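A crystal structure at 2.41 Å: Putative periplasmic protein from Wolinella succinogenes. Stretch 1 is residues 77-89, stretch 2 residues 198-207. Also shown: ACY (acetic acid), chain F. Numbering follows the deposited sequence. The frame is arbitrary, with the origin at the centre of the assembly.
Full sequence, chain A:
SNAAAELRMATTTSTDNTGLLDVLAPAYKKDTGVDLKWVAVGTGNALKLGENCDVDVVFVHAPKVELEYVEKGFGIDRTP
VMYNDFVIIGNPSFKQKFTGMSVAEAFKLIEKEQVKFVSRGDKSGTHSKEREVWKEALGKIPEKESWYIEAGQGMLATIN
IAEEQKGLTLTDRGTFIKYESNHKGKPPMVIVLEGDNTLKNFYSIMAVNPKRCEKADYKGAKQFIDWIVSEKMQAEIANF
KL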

# COMPACT_ATOMS: atom_id res chain seq x y z
N ASP A 77 -9.16 -15.65 -7.40
CA ASP A 77 -10.07 -14.51 -7.22
C ASP A 77 -9.39 -13.29 -6.64
O ASP A 77 -9.99 -12.53 -5.87
CB ASP A 77 -11.28 -14.92 -6.37
CG ASP A 77 -12.10 -16.02 -7.02
OD1 ASP A 77 -12.81 -16.74 -6.30
OD2 ASP A 77 -12.02 -16.17 -8.26
N ARG A 78 -8.14 -13.10 -7.02
CA ARG A 78 -7.36 -11.94 -6.60
C ARG A 78 -8.16 -10.65 -6.82
O ARG A 78 -8.66 -10.40 -7.91
CB ARG A 78 -6.01 -11.94 -7.35
CG ARG A 78 -5.44 -10.58 -7.69
CD ARG A 78 -4.61 -10.00 -6.56
NE ARG A 78 -3.28 -9.61 -7.02
CZ ARG A 78 -2.99 -8.42 -7.54
NH1 ARG A 78 -3.93 -7.49 -7.68
NH2 ARG A 78 -1.75 -8.16 -7.92
N THR A 79 -8.30 -9.86 -5.76
CA THR A 79 -9.24 -8.74 -5.72
C THR A 79 -8.61 -7.57 -4.96
O THR A 79 -8.40 -7.65 -3.76
CB THR A 79 -10.55 -9.18 -5.01
OG1 THR A 79 -11.24 -10.15 -5.80
CG2 THR A 79 -11.46 -7.98 -4.72
N PRO A 80 -8.30 -6.46 -5.66
CA PRO A 80 -7.64 -5.33 -4.99
C PRO A 80 -8.58 -4.45 -4.17
O PRO A 80 -9.72 -4.21 -4.57
CB PRO A 80 -7.07 -4.52 -6.15
CG PRO A 80 -7.03 -5.47 -7.31
CD PRO A 80 -8.25 -6.32 -7.12
N VAL A 81 -8.08 -3.98 -3.03
CA VAL A 81 -8.76 -2.97 -2.24
C VAL A 81 -7.85 -1.76 -2.15
O VAL A 81 -6.73 -1.85 -1.65
CB VAL A 81 -9.07 -3.46 -0.82
CG1 VAL A 81 -9.72 -2.35 0.01
CG2 VAL A 81 -9.94 -4.71 -0.87
N MSE A 82 -8.31 -0.62 -2.64
CA MSE A 82 -7.41 0.51 -2.73
C MSE A 82 -7.51 1.33 -1.48
O MSE A 82 -8.60 1.57 -0.97
CB MSE A 82 -7.72 1.34 -3.95
CG MSE A 82 -8.82 2.33 -3.72
SE MSE A 82 -8.41 3.99 -4.65
CE MSE A 82 -8.40 3.31 -6.47
N TYR A 83 -6.36 1.77 -0.96
CA TYR A 83 -6.36 2.40 0.35
C TYR A 83 -4.99 2.95 0.67
O TYR A 83 -3.97 2.35 0.32
CB TYR A 83 -6.74 1.36 1.41
CG TYR A 83 -6.99 1.92 2.79
CD1 TYR A 83 -8.13 2.67 3.06
CD2 TYR A 83 -6.12 1.65 3.83
CE1 TYR A 83 -8.38 3.17 4.33
CE2 TYR A 83 -6.36 2.15 5.11
CZ TYR A 83 -7.48 2.91 5.35
OH TYR A 83 -7.72 3.39 6.63
N ASN A 84 -4.97 4.09 1.36
CA ASN A 84 -3.73 4.64 1.87
C ASN A 84 -2.77 4.94 0.72
O ASN A 84 -1.66 4.41 0.67
CB ASN A 84 -3.09 3.63 2.83
CG ASN A 84 -1.89 4.20 3.58
OD1 ASN A 84 -1.75 5.42 3.73
ND2 ASN A 84 -1.03 3.30 4.08
N ASP A 85 -3.23 5.78 -0.20
CA ASP A 85 -2.46 6.15 -1.38
C ASP A 85 -1.13 6.80 -1.03
O ASP A 85 -0.98 7.40 0.04
CB ASP A 85 -3.26 7.13 -2.25
CG ASP A 85 -3.64 8.40 -1.50
OD1 ASP A 85 -4.00 8.32 -0.30
OD2 ASP A 85 -3.57 9.49 -2.11
N PHE A 86 -0.16 6.69 -1.93
CA PHE A 86 1.13 7.35 -1.76
C PHE A 86 1.12 8.82 -2.22
O PHE A 86 0.46 9.18 -3.20
CB PHE A 86 2.22 6.59 -2.52
CG PHE A 86 2.39 5.16 -2.09
CD1 PHE A 86 1.76 4.13 -2.78
CD2 PHE A 86 3.19 4.84 -0.99
CE1 PHE A 86 1.92 2.80 -2.39
CE2 PHE A 86 3.35 3.52 -0.59
CZ PHE A 86 2.71 2.50 -1.30
N VAL A 87 1.87 9.65 -1.51
CA VAL A 87 1.99 11.05 -1.87
C VAL A 87 3.45 11.50 -1.90
O VAL A 87 4.32 10.87 -1.31
CB VAL A 87 1.17 11.94 -0.92
CG1 VAL A 87 -0.32 11.61 -1.05
CG2 VAL A 87 1.64 11.76 0.53
N ILE A 88 3.71 12.59 -2.62
CA ILE A 88 5.05 13.15 -2.68
C ILE A 88 5.06 14.35 -1.74
O ILE A 88 4.16 15.19 -1.80
CB ILE A 88 5.45 13.57 -4.12
CG1 ILE A 88 5.92 12.37 -4.94
CG2 ILE A 88 6.60 14.54 -4.09
CD1 ILE A 88 4.88 11.39 -5.26
N ILE A 89 6.05 14.42 -0.86
CA ILE A 89 6.12 15.50 0.12
C ILE A 89 7.46 16.23 0.08
O ILE A 89 8.45 15.70 -0.43
CB ILE A 89 5.85 15.00 1.55
CG1 ILE A 89 7.01 14.12 2.04
CG2 ILE A 89 4.54 14.23 1.62
CD1 ILE A 89 6.86 13.67 3.49
N THR A 198 -0.90 6.40 -10.75
CA THR A 198 0.27 5.59 -10.45
C THR A 198 0.69 5.67 -8.95
O THR A 198 1.54 4.90 -8.50
CB THR A 198 1.43 5.92 -11.40
OG1 THR A 198 2.44 4.92 -11.30
CG2 THR A 198 2.02 7.28 -11.08
N LEU A 199 0.08 6.58 -8.20
CA LEU A 199 0.35 6.71 -6.76
C LEU A 199 -0.65 5.95 -5.88
O LEU A 199 -0.58 5.98 -4.65
CB LEU A 199 0.38 8.18 -6.36
CG LEU A 199 1.60 8.94 -6.92
CD1 LEU A 199 1.56 10.41 -6.56
CD2 LEU A 199 2.90 8.28 -6.44
N LYS A 200 -1.59 5.26 -6.51
CA LYS A 200 -2.60 4.55 -5.75
C LYS A 200 -2.04 3.29 -5.09
O LYS A 200 -1.16 2.62 -5.63
CB LYS A 200 -3.84 4.28 -6.61
CG LYS A 200 -4.99 5.24 -6.30
CD LYS A 200 -5.43 6.08 -7.48
CE LYS A 200 -6.57 5.39 -8.25
NZ LYS A 200 -7.62 6.33 -8.75
N ASN A 201 -2.55 3.00 -3.91
CA ASN A 201 -2.07 1.89 -3.08
C ASN A 201 -3.12 0.77 -2.98
O ASN A 201 -4.27 1.02 -2.62
CB ASN A 201 -1.76 2.40 -1.67
CG ASN A 201 -0.86 1.45 -0.89
OD1 ASN A 201 -0.26 0.52 -1.45
ND2 ASN A 201 -0.74 1.69 0.42
N PHE A 202 -2.72 -0.46 -3.28
CA PHE A 202 -3.66 -1.57 -3.20
C PHE A 202 -3.20 -2.71 -2.31
O PHE A 202 -2.04 -3.12 -2.34
CB PHE A 202 -3.94 -2.13 -4.59
CG PHE A 202 -4.48 -1.13 -5.55
CD1 PHE A 202 -5.84 -0.95 -5.69
CD2 PHE A 202 -3.62 -0.37 -6.32
CE1 PHE A 202 -6.34 -0.04 -6.58
CE2 PHE A 202 -4.12 0.56 -7.20
CZ PHE A 202 -5.48 0.72 -7.34
N TYR A 203 -4.16 -3.24 -1.55
CA TYR A 203 -4.00 -4.47 -0.81
C TYR A 203 -4.89 -5.55 -1.44
O TYR A 203 -6.06 -5.31 -1.73
CB TYR A 203 -4.35 -4.24 0.66
CG TYR A 203 -3.55 -3.13 1.33
CD1 TYR A 203 -2.45 -3.42 2.15
CD2 TYR A 203 -3.91 -1.80 1.16
CE1 TYR A 203 -1.75 -2.41 2.77
CE2 TYR A 203 -3.20 -0.78 1.76
CZ TYR A 203 -2.12 -1.09 2.56
OH TYR A 203 -1.42 -0.07 3.16
N SER A 204 -4.35 -6.74 -1.65
CA SER A 204 -5.05 -7.78 -2.38
C SER A 204 -5.62 -8.86 -1.48
O SER A 204 -4.92 -9.38 -0.62
CB SER A 204 -4.12 -8.44 -3.38
OG SER A 204 -3.69 -7.51 -4.35
N ILE A 205 -6.89 -9.19 -1.70
CA ILE A 205 -7.53 -10.32 -1.06
C ILE A 205 -7.52 -11.44 -2.07
O ILE A 205 -7.85 -11.22 -3.23
CB ILE A 205 -8.99 -10.04 -0.70
CG1 ILE A 205 -9.09 -8.80 0.18
CG2 ILE A 205 -9.62 -11.21 0.05
CD1 ILE A 205 -10.50 -8.35 0.38
N MSE A 206 -7.13 -12.63 -1.64
CA MSE A 206 -7.27 -13.82 -2.47
C MSE A 206 -7.90 -14.93 -1.66
O MSE A 206 -7.62 -15.07 -0.46
CB MSE A 206 -5.93 -14.28 -3.02
CG MSE A 206 -5.28 -13.30 -3.98
SE MSE A 206 -3.40 -13.73 -4.30
CE MSE A 206 -3.01 -12.50 -5.75
N ALA A 207 -8.73 -15.72 -2.31
CA ALA A 207 -9.33 -16.88 -1.68
C ALA A 207 -8.39 -18.05 -1.75
O ALA A 207 -7.63 -18.21 -2.71
CB ALA A 207 -10.65 -17.24 -2.35
C ACY F . -3.76 -4.01 -9.18
O ACY F . -4.71 -3.37 -9.70
OXT ACY F . -3.26 -5.05 -9.67
CH3 ACY F . -3.17 -3.51 -7.89

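Antiparallel pairing lets strands distant in sequence zip together through their backbones while sorting side chains onto two faces, and this contact is a compact example. The strand ending at M82 and the one beginning at F202 run at 147° between their N-to-C directions. T79 and I205 exchange two hydrogen bonds (T79 N to I205 O, 2.9 Å; I205 N to T79 O, 3.0 Å), and V81 and Y203 repeat the pattern (V81 N to Y203 O, 2.7 Å; Y203 N to V81 O, 2.9 Å). Between and beyond them, P80 faces S204 and M82 faces F202 as non-hydrogen-bonded pairs, so proline's missing amide proton costs the ladder nothing. Beyond this ladder the chains stay joined: Y83 N donates to N201 O (2.8 Å), F86 N, where the next strand begins, to L199 O (2.8 Å), and the side chain of N201 reaches across, ND2 donating to N84 O (2.9 Å).

Side chains alternate accordingly, the register placing cross-strand partners on the same face. On one face the F202 ring makes apolar van der Waals contacts with M82 (CB to F202 CE1, 3.3 Å) and P80 (CB to F202 CD1, 3.8 Å); on the other, V81 CG2 likewise meets I205 CD1 at 3.9 Å. Farther along, the buried L199 packs against two apolar neighbours, its CD1 lying 3.7 Å from I88 CD1 and its CD2 4.3 Å from F86 CB. At the opposite end, R78 NH1 donates to OXT of a bound acetic acid (3.2 Å), probably from the crystallisation liquor.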